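TudS (Uncultured bacterium, PDB 6Z96) uses a [4Fe-4S] cluster to remove sulfur from thiouracil in a non-redox reaction, probably through a [4Fe-5S] intermediate. Local coordinates at residues 92-106 against 125-139. Numbering follows the deposited sequence. Where two conformers were deposited one is given.
Sequences IRFALLKEGSPSCGS and TTALLRRHGIQVFSE. With SF4 (iron/sulfur cluster), chain C.
Phe94, Ala95 and Leu96 pair in parallel with Gln135, Val136 and Phe137, joining an inner strand of the four-stranded parallel sheet to edge strand 135-137 through a beta-alpha-beta crossover that uses helix 124-131. Ala95 is bonded at both ends: its N donates to Gln135 O (2.8 Å) and its O accepts from Phe137 N. On one face of the sheet the Phe94 and Phe137 rings point the same way and meet edge to edge, CD1 to CE2. On the other, Leu97 CD1 lies 3.8 Å from Val136 CG1 and also packs on Leu129 CD1, while Leu129 CD1 reaches Ala95 CB, closing the helix onto the sheet.

Beyond the strands, Glu139 grips the start of the cluster loop with both carboxylate oxygens. OE1 takes Glu99 N at 2.9 Å on its syn lone pair, and OE2 forms a salt bridge with Lys98 NZ (2.8 Å). Lys98 CG is anti to the backbone N (chi1 175°), and bends at chi2 and chi4 turn the ammonium back to Glu99 O as well. With a methionine in place of Lys98, Glu139 OE2 would probably be left without its charged mate and Glu99 O without the NZ donor.

Farther along, helix 124-131 takes hold of the loop. Thr126 OG1 donates to Gly105 O (2.8 Å) from above the carbonyl plane, and Arg130 NH1 meets Ser106 O in the guanidinium plane, while also forming a salt bridge with Glu122. Thr126 CG2 lies over one guanidinium face. Thr125 N bonds to Ser103 O. In the second shell, Ser101 OG accepts from both Ser103 N and Cys104 N, the latter nearly straight (177°), so the turn is fixed where Cys104 SG binds FE4 of the cluster at 2.3 Å.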
ATOM      1  N   ILE A  92      -6.628 -12.264   5.005  1.00 25.77           N
ATOM      2  CA  ILE A  92      -5.284 -11.885   4.609  1.00 24.59           C
ATOM      3  C   ILE A  92      -4.463 -11.370   5.775  1.00 24.31           C
ATOM      4  O   ILE A  92      -4.915 -10.509   6.527  1.00 24.90           O
ATOM      5  CB  ILE A  92      -5.386 -10.841   3.468  1.00 24.07           C
ATOM      6  CG1 ILE A  92      -5.981 -11.498   2.212  1.00 25.58           C
ATOM      7  CG2 ILE A  92      -4.035 -10.190   3.185  1.00 24.03           C
ATOM      8  CD1 ILE A  92      -6.263 -10.496   1.043  1.00 27.37           C
ATOM      9  N   ARG A  93      -3.230 -11.876   5.912  1.00 23.63           N
ATOM     10  CA  ARG A  93      -2.360 -11.442   6.988  1.00 23.98           C
ATOM     11  C   ARG A  93      -1.034 -10.826   6.496  1.00 22.00           C
ATOM     12  O   ARG A  93      -0.187 -10.497   7.318  1.00 22.13           O
ATOM     13  CB  ARG A  93      -2.122 -12.594   7.998  1.00 28.42           C
ATOM     14  CG  ARG A  93      -1.739 -13.901   7.368  1.00 35.63           C
ATOM     15  CD  ARG A  93      -2.237 -15.135   8.150  1.00 43.18           C
ATOM     16  NE  ARG A  93      -1.444 -15.450   9.332  1.00 49.34           N
ATOM     17  CZ  ARG A  93      -1.039 -16.677   9.658  1.00 53.21           C
ATOM     18  NH1 ARG A  93      -0.341 -16.878  10.767  1.00 53.76           N
ATOM     19  NH2 ARG A  93      -1.315 -17.709   8.866  1.00 53.48           N
ATOM     20  N   PHE A  94      -0.858 -10.680   5.159  1.00 21.42           N
ATOM     21  CA  PHE A  94       0.345 -10.089   4.571  1.00 21.55           C
ATOM     22  C   PHE A  94      -0.052  -9.051   3.517  1.00 20.20           C
ATOM     23  O   PHE A  94      -0.983  -9.281   2.748  1.00 20.24           O
ATOM     24  CB  PHE A  94       1.196 -11.157   3.865  1.00 23.40           C
ATOM     25  CG  PHE A  94       1.653 -12.275   4.775  1.00 25.61           C
ATOM     26  CD1 PHE A  94       2.731 -12.104   5.617  1.00 27.99           C
ATOM     27  CD2 PHE A  94       0.994 -13.490   4.789  1.00 28.09           C
ATOM     28  CE1 PHE A  94       3.148 -13.134   6.464  1.00 29.32           C
ATOM     29  CE2 PHE A  94       1.423 -14.525   5.626  1.00 29.44           C
ATOM     30  CZ  PHE A  94       2.506 -14.337   6.442  1.00 29.25           C
ATOM     31  N   ALA A  95       0.706  -7.948   3.453  1.00 19.20           N
ATOM     32  CA  ALA A  95       0.483  -6.909   2.453  1.00 19.06           C
ATOM     33  C   ALA A  95       1.787  -6.551   1.775  1.00 19.06           C
ATOM     34  O   ALA A  95       2.828  -6.495   2.421  1.00 20.03           O
ATOM     35  CB  ALA A  95      -0.107  -5.665   3.109  1.00 19.33           C
ATOM     36  N   LEU A  96       1.735  -6.304   0.464  1.00 17.09           N
ATOM     37  CA  LEU A  96       2.894  -5.841  -0.295  1.00 17.09           C
ATOM     38  C   LEU A  96       2.488  -4.447  -0.767  1.00 16.50           C
ATOM     39  O   LEU A  96       1.666  -4.321  -1.674  1.00 16.33           O
ATOM     40  CB  LEU A  96       3.154  -6.754  -1.498  1.00 17.45           C
ATOM     41  CG  LEU A  96       4.167  -6.252  -2.530  1.00 18.40           C
ATOM     42  CD1 LEU A  96       5.507  -5.912  -1.892  1.00 19.52           C
ATOM     43  CD2 LEU A  96       4.337  -7.279  -3.668  1.00 20.23           C
ATOM     44  N   LEU A  97       3.041  -3.418  -0.129  1.00 15.91           N
ATOM     45  CA  LEU A  97       2.631  -2.046  -0.414  1.00 16.22           C
ATOM     46  C   LEU A  97       3.777  -1.200  -0.920  1.00 17.01           C
ATOM     47  O   LEU A  97       4.926  -1.426  -0.569  1.00 17.15           O
ATOM     48  CB  LEU A  97       2.007  -1.413   0.845  1.00 16.13           C
ATOM     49  CG  LEU A  97       0.806  -2.144   1.443  1.00 16.66           C
ATOM     50  CD1 LEU A  97       0.206  -1.303   2.634  1.00 16.44           C
ATOM     51  CD2 LEU A  97      -0.302  -2.405   0.404  1.00 18.73           C
ATOM     52  N   LYS A  98       3.449  -0.188  -1.739  1.00 15.89           N
ATOM     53  CA  LYS A  98       4.443   0.688  -2.366  1.00 16.16           C
ATOM     54  C   LYS A  98       5.194   1.596  -1.387  1.00 17.22           C
ATOM     55  O   LYS A  98       4.608   2.395  -0.671  1.00 17.40           O
ATOM     56  CB  LYS A  98       3.733   1.540  -3.453  1.00 16.55           C
ATOM     57  CG  LYS A  98       4.627   2.585  -4.118  1.00 18.32           C
ATOM     58  CD  LYS A  98       5.628   1.920  -5.067  1.00 19.97           C
ATOM     59  CE  LYS A  98       6.685   2.926  -5.494  1.00 21.55           C
ATOM     60  NZ  LYS A  98       7.742   3.096  -4.449  1.00 21.42           N
ATOM     61  N   GLU A  99       6.525   1.542  -1.437  1.00 17.66           N
ATOM     62  CA  GLU A  99       7.350   2.343  -0.540  1.00 17.75           C
ATOM     63  C   GLU A  99       7.245   3.854  -0.813  1.00 18.54           C
ATOM     64  O   GLU A  99       7.043   4.267  -1.955  1.00 18.83           O
ATOM     65  CB  GLU A  99       8.822   1.885  -0.649  1.00 18.64           C
ATOM     66  CG  GLU A  99       9.735   2.481   0.410  1.00 20.59           C
ATOM     67  CD  GLU A  99       9.312   2.177   1.835  1.00 24.22           C
ATOM     68  OE1 GLU A  99       8.321   2.789   2.306  1.00 20.94           O
ATOM     69  OE2 GLU A  99      10.010   1.387   2.516  1.00 26.05           O
ATOM     70  N   GLY A 100       7.353   4.643   0.257  1.00 18.21           N
ATOM     71  CA  GLY A 100       7.403   6.094   0.189  1.00 18.18           C
ATOM     72  C   GLY A 100       6.084   6.816   0.145  1.00 17.67           C
ATOM     73  O   GLY A 100       6.050   8.029   0.320  1.00 18.98           O
ATOM     74  N   SER A 101       4.999   6.083  -0.076  1.00 16.48           N
ATOM     75  CA  SER A 101       3.680   6.695  -0.253  1.00 16.00           C
ATOM     76  C   SER A 101       3.054   7.162   1.079  1.00 16.01           C
ATOM     77  O   SER A 101       3.180   6.486   2.103  1.00 16.07           O
ATOM     78  CB  SER A 101       2.765   5.671  -0.936  1.00 16.19           C
ATOM     79  OG  SER A 101       1.377   5.919  -0.755  1.00 16.30           O
ATOM     80  N   PRO A 102       2.272   8.253   1.048  1.00 15.58           N
ATOM     81  CA  PRO A 102       1.556   8.673   2.261  1.00 15.52           C
ATOM     82  C   PRO A 102       0.452   7.690   2.665  1.00 15.26           C
ATOM     83  O   PRO A 102      -0.018   7.772   3.802  1.00 16.34           O
ATOM     84  CB  PRO A 102       0.970  10.045   1.877  1.00 16.21           C
ATOM     85  CG  PRO A 102       0.832   9.992   0.373  1.00 16.66           C
ATOM     86  CD  PRO A 102       2.010   9.148  -0.108  1.00 15.68           C
ATOM     87  N   SER A 103       0.051   6.753   1.770  1.00 14.27           N
ATOM     88  CA  SER A 103      -0.847   5.654   2.098  1.00 14.42           C
ATOM     89  C   SER A 103      -0.067   4.374   2.346  1.00 14.90           C
ATOM     90  O   SER A 103      -0.265   3.725   3.366  1.00 15.31           O
ATOM     91  CB  SER A 103      -1.834   5.351   0.959  1.00 15.15           C
ATOM     92  OG  SER A 103      -2.811   6.363   0.816  1.00 17.23           O
ATOM     93  N   CYS A 104       0.777   3.995   1.386  1.00 14.70           N
ATOM     94  CA  CYS A 104       1.381   2.673   1.301  1.00 14.52           C
ATOM     95  C   CYS A 104       2.800   2.561   1.823  1.00 14.99           C
ATOM     96  O   CYS A 104       3.291   1.434   1.969  1.00 15.49           O
ATOM     97  CB  CYS A 104       1.286   2.196  -0.150  1.00 15.56           C
ATOM     98  SG  CYS A 104      -0.431   1.983  -0.708  1.00 15.99           S
ATOM     99  N   GLY A 105       3.460   3.674   2.122  1.00 14.92           N
ATOM    100  CA  GLY A 105       4.845   3.625   2.606  1.00 16.21           C
ATOM    101  C   GLY A 105       4.999   2.777   3.854  1.00 16.69           C
ATOM    102  O   GLY A 105       4.057   2.695   4.652  1.00 17.05           O
ATOM    103  N   SER A 106       6.134   2.088   4.003  1.00 17.79           N
ATOM    104  CA  SER A 106       6.289   1.216   5.172  1.00 18.86           C
ATOM    105  C   SER A 106       7.589   1.429   5.922  1.00 21.23           C
ATOM    106  O   SER A 106       7.626   1.177   7.119  1.00 22.74           O
ATOM    107  CB  SER A 106       6.092  -0.249   4.807  1.00 20.50           C
ATOM    108  OG  SER A 106       6.967  -0.636   3.759  1.00 21.70           O
ATOM    109  N   THR A 125      -2.273   3.618   5.440  1.00 14.75           N
ATOM    110  CA  THR A 125      -2.786   2.274   5.282  1.00 14.33           C
ATOM    111  C   THR A 125      -1.842   1.291   5.963  1.00 14.97           C
ATOM    112  O   THR A 125      -2.307   0.447   6.729  1.00 15.92           O
ATOM    113  CB  THR A 125      -2.995   1.963   3.805  1.00 15.75           C
ATOM    114  OG1 THR A 125      -4.072   2.795   3.327  1.00 15.84           O
ATOM    115  CG2 THR A 125      -3.406   0.496   3.577  1.00 16.44           C
ATOM    116  N   THR A 126      -0.529   1.429   5.734  1.00 15.40           N
ATOM    117  CA  THR A 126       0.438   0.570   6.425  1.00 15.32           C
ATOM    118  C   THR A 126       0.286   0.634   7.943  1.00 16.29           C
ATOM    119  O   THR A 126       0.223  -0.409   8.602  1.00 17.11           O
ATOM    120  CB  THR A 126       1.831   1.007   6.045  1.00 16.06           C
ATOM    121  OG1 THR A 126       1.986   0.756   4.653  1.00 16.98           O
ATOM    122  CG2 THR A 126       2.920   0.261   6.872  1.00 16.80           C
ATOM    123  N   ALA A 127       0.140   1.847   8.485  1.00 15.85           N
ATOM    124  CA  ALA A 127      -0.007   1.994   9.942  1.00 17.02           C
ATOM    125  C   ALA A 127      -1.228   1.256  10.468  1.00 17.75           C
ATOM    126  O   ALA A 127      -1.127   0.573  11.500  1.00 18.59           O
ATOM    127  CB  ALA A 127      -0.087   3.476  10.302  1.00 17.94           C
ATOM    128  N   LEU A 128      -2.370   1.364   9.768  1.00 16.13           N
ATOM    129  CA  LEU A 128      -3.592   0.724  10.237  1.00 16.43           C
ATOM    130  C   LEU A 128      -3.479  -0.781  10.130  1.00 17.25           C
ATOM    131  O   LEU A 128      -3.835  -1.503  11.071  1.00 18.16           O
ATOM    132  CB  LEU A 128      -4.819   1.254   9.474  1.00 16.44           C
ATOM    133  CG  LEU A 128      -6.142   0.673   9.954  1.00 18.18           C
ATOM    134  CD1 LEU A 128      -6.433   1.130  11.376  1.00 19.28           C
ATOM    135  CD2 LEU A 128      -7.279   1.116   9.064  1.00 19.13           C
ATOM    136  N   LEU A 129      -2.933  -1.288   9.010  1.00 16.04           N
ATOM    137  CA  LEU A 129      -2.792  -2.743   8.856  1.00 16.58           C
ATOM    138  C   LEU A 129      -1.856  -3.313   9.917  1.00 17.87           C
ATOM    139  O   LEU A 129      -2.195  -4.338  10.525  1.00 18.59           O
ATOM    140  CB  LEU A 129      -2.265  -3.104   7.457  1.00 16.78           C
ATOM    141  CG  LEU A 129      -3.174  -2.670   6.293  1.00 18.85           C
ATOM    142  CD1 LEU A 129      -2.589  -3.126   4.967  1.00 19.65           C
ATOM    143  CD2 LEU A 129      -4.582  -3.266   6.439  1.00 20.23           C
ATOM    144  N   ARG A 130      -0.726  -2.636  10.178  1.00 18.02           N
ATOM    145  CA  ARG A 130       0.223  -3.127  11.205  1.00 19.17           C
ATOM    146  C   ARG A 130      -0.418  -3.136  12.597  1.00 20.90           C
ATOM    147  O   ARG A 130      -0.180  -4.060  13.371  1.00 22.03           O
ATOM    148  CB  ARG A 130       1.510  -2.293  11.199  1.00 19.29           C
ATOM    149  CG  ARG A 130       2.388  -2.669  10.011  1.00 19.55           C
ATOM    150  CD  ARG A 130       3.678  -1.868   9.983  1.00 20.25           C
ATOM    151  NE  ARG A 130       4.624  -2.448   9.029  1.00 20.81           N
ATOM    152  CZ  ARG A 130       5.644  -1.787   8.494  1.00 21.65           C
ATOM    153  NH1 ARG A 130       5.845  -0.505   8.790  1.00 21.10           N
ATOM    154  NH2 ARG A 130       6.451  -2.391   7.626  1.00 21.51           N
ATOM    155  N   ARG A 131      -1.236  -2.124  12.904  0.70 20.11           N
ATOM    156  CA  ARG A 131      -1.970  -2.003  14.178  0.70 21.52           C
ATOM    157  C   ARG A 131      -2.957  -3.163  14.381  0.70 22.06           C
ATOM    158  O   ARG A 131      -3.319  -3.487  15.525  0.70 22.93           O
ATOM    159  CB  ARG A 131      -2.702  -0.664  14.138  0.70 23.79           C
ATOM    160  CG  ARG A 131      -3.594  -0.307  15.251  0.70 28.41           C
ATOM    161  CD  ARG A 131      -3.917   1.192  15.154  0.70 32.18           C
ATOM    162  NE  ARG A 131      -5.054   1.481  16.021  0.70 35.44           N
ATOM    163  CZ  ARG A 131      -4.951   1.777  17.313  0.70 37.00           C
ATOM    164  NH1 ARG A 131      -3.758   1.862  17.889  0.70 36.60           N
ATOM    165  NH2 ARG A 131      -6.040   1.997  18.035  0.70 35.34           N
ATOM    166  N   HIS A 132      -3.422  -3.771  13.288  1.00 21.83           N
ATOM    167  CA  HIS A 132      -4.329  -4.903  13.327  1.00 22.33           C
ATOM    168  C   HIS A 132      -3.642  -6.247  13.047  1.00 23.31           C
ATOM    169  O   HIS A 132      -4.308  -7.220  12.710  1.00 24.73           O
ATOM    170  CB  HIS A 132      -5.527  -4.660  12.404  1.00 22.90           C
ATOM    171  CG  HIS A 132      -6.460  -3.603  12.917  1.00 24.26           C
ATOM    172  ND1 HIS A 132      -7.628  -3.941  13.596  1.00 26.79           N
ATOM    173  CD2 HIS A 132      -6.346  -2.257  12.893  1.00 24.81           C
ATOM    174  CE1 HIS A 132      -8.185  -2.794  13.948  1.00 26.92           C
ATOM    175  NE2 HIS A 132      -7.454  -1.750  13.555  1.00 26.56           N
ATOM    176  N   GLY A 133      -2.326  -6.307  13.192  1.00 24.12           N
ATOM    177  CA  GLY A 133      -1.588  -7.559  13.080  1.00 24.35           C
ATOM    178  C   GLY A 133      -1.212  -8.051  11.699  1.00 24.71           C
ATOM    179  O   GLY A 133      -0.793  -9.202  11.544  1.00 25.78           O
ATOM    180  N   ILE A 134      -1.416  -7.209  10.672  1.00 22.23           N
ATOM    181  CA  ILE A 134      -1.076  -7.596   9.310  1.00 21.12           C
ATOM    182  C   ILE A 134       0.347  -7.159   9.043  1.00 21.01           C
ATOM    183  O   ILE A 134       0.716  -6.017   9.355  1.00 21.74           O
ATOM    184  CB  ILE A 134      -2.103  -6.955   8.344  1.00 20.56           C
ATOM    185  CG1 ILE A 134      -3.490  -7.601   8.585  1.00 21.21           C
ATOM    186  CG2 ILE A 134      -1.666  -7.075   6.883  1.00 20.64           C
ATOM    187  CD1 ILE A 134      -4.653  -6.741   8.194  1.00 23.06           C
ATOM    188  N   GLN A 135       1.180  -8.075   8.518  1.00 20.43           N
ATOM    189  CA  GLN A 135       2.567  -7.735   8.240  1.00 20.36           C
ATOM    190  C   GLN A 135       2.627  -7.038   6.881  1.00 19.47           C
ATOM    191  O   GLN A 135       2.085  -7.553   5.904  1.00 20.44           O
ATOM    192  CB  GLN A 135       3.430  -8.993   8.197  1.00 22.42           C
ATOM    193  CG  GLN A 135       3.494  -9.686   9.554  1.00 26.66           C
ATOM    194  CD  GLN A 135       4.381 -10.899   9.446  1.00 34.00           C
ATOM    195  OE1 GLN A 135       3.941 -12.047   9.598  1.00 38.37           O
ATOM    196  NE2 GLN A 135       5.642 -10.661   9.143  1.00 33.51           N
ATOM    197  N   VAL A 136       3.300  -5.899   6.832  1.00 18.01           N
ATOM    198  CA  VAL A 136       3.443  -5.123   5.605  1.00 17.78           C
ATOM    199  C   VAL A 136       4.889  -5.138   5.157  1.00 19.01           C
ATOM    200  O   VAL A 136       5.795  -4.792   5.927  1.00 20.57           O
ATOM    201  CB  VAL A 136       2.959  -3.667   5.829  1.00 18.11           C
ATOM    202  CG1 VAL A 136       3.113  -2.841   4.535  1.00 19.42           C
ATOM    203  CG2 VAL A 136       1.504  -3.658   6.308  1.00 18.56           C
ATOM    204  N   PHE A 137       5.094  -5.455   3.880  1.00 18.26           N
ATOM    205  CA  PHE A 137       6.391  -5.477   3.221  1.00 18.41           C
ATOM    206  C   PHE A 137       6.364  -4.525   2.041  1.00 18.41           C
ATOM    207  O   PHE A 137       5.302  -4.342   1.434  1.00 18.61           O
ATOM    208  CB  PHE A 137       6.661  -6.884   2.664  1.00 19.24           C
ATOM    209  CG  PHE A 137       6.768  -7.962   3.724  1.00 21.41           C
ATOM    210  CD1 PHE A 137       8.002  -8.374   4.185  1.00 23.78           C
ATOM    211  CD2 PHE A 137       5.630  -8.559   4.250  1.00 23.48           C
ATOM    212  CE1 PHE A 137       8.094  -9.368   5.161  1.00 25.18           C
ATOM    213  CE2 PHE A 137       5.730  -9.552   5.221  1.00 24.45           C
ATOM    214  CZ  PHE A 137       6.959  -9.965   5.639  1.00 24.50           C
ATOM    215  N   SER A 138       7.510  -3.932   1.708  1.00 17.60           N
ATOM    216  CA  SER A 138       7.588  -3.086   0.517  1.00 19.01           C
ATOM    217  C   SER A 138       8.105  -3.875  -0.688  1.00 20.03           C
ATOM    218  O   SER A 138       8.528  -5.034  -0.551  1.00 20.45           O
ATOM    219  CB  SER A 138       8.491  -1.889   0.791  1.00 20.33           C
ATOM    220  OG  SER A 138       9.852  -2.290   0.704  1.00 21.95           O
ATOM    221  N   GLU A 139       8.121  -3.242  -1.874  1.00 20.11           N
ATOM    222  CA  GLU A 139       8.669  -3.879  -3.069  1.00 20.64           C
ATOM    223  C   GLU A 139      10.197  -4.115  -2.934  1.00 21.24           C
ATOM    224  O   GLU A 139      10.775  -4.781  -3.794  1.00 22.62           O
ATOM    225  CB  GLU A 139       8.332  -3.066  -4.333  1.00 21.38           C
ATOM    226  CG  GLU A 139       9.106  -1.770  -4.464  1.00 22.97           C
ATOM    227  CD  GLU A 139       8.498  -0.546  -3.805  1.00 23.85           C
ATOM    228  OE1 GLU A 139       7.658  -0.709  -2.891  1.00 20.77           O
ATOM    229  OE2 GLU A 139       8.902   0.583  -4.174  1.00 23.60           O
TER
HETATM  230 FE1  SF4 C 301      -0.555   5.333  -4.370  0.80 16.75          FE
HETATM  231 FE2  SF4 C 301      -0.037   2.859  -5.328  0.90 14.54          FE
HETATM  232 FE3  SF4 C 301      -2.633   3.567  -4.741  0.90 14.23          FE
HETATM  233 FE4  SF4 C 301      -0.814   3.104  -2.734  0.90 14.76          FE
HETATM  234  S1  SF4 C 301      -1.665   1.588  -4.265  0.90 14.45           S
HETATM  235  S2  SF4 C 301      -2.298   4.829  -2.828  0.90 15.60           S
HETATM  236  S3  SF4 C 301       1.119   3.958  -3.677  0.90 15.91           S
HETATM  237  S4  SF4 C 301      -1.264   4.446  -6.388  0.90 15.29           S
HETATM  238  O   HOH W   1       0.302 -11.162  10.094  1.00 40.46           O
HETATM  239  O   HOH W   2      11.537  -0.423   1.489  1.00 33.74           O
HETATM  240  O   HOH W   3      -4.305   5.610   3.140  1.00 17.34           O
HETATM  241  O   HOH W   4       9.398  -1.489   7.471  1.00 34.87           O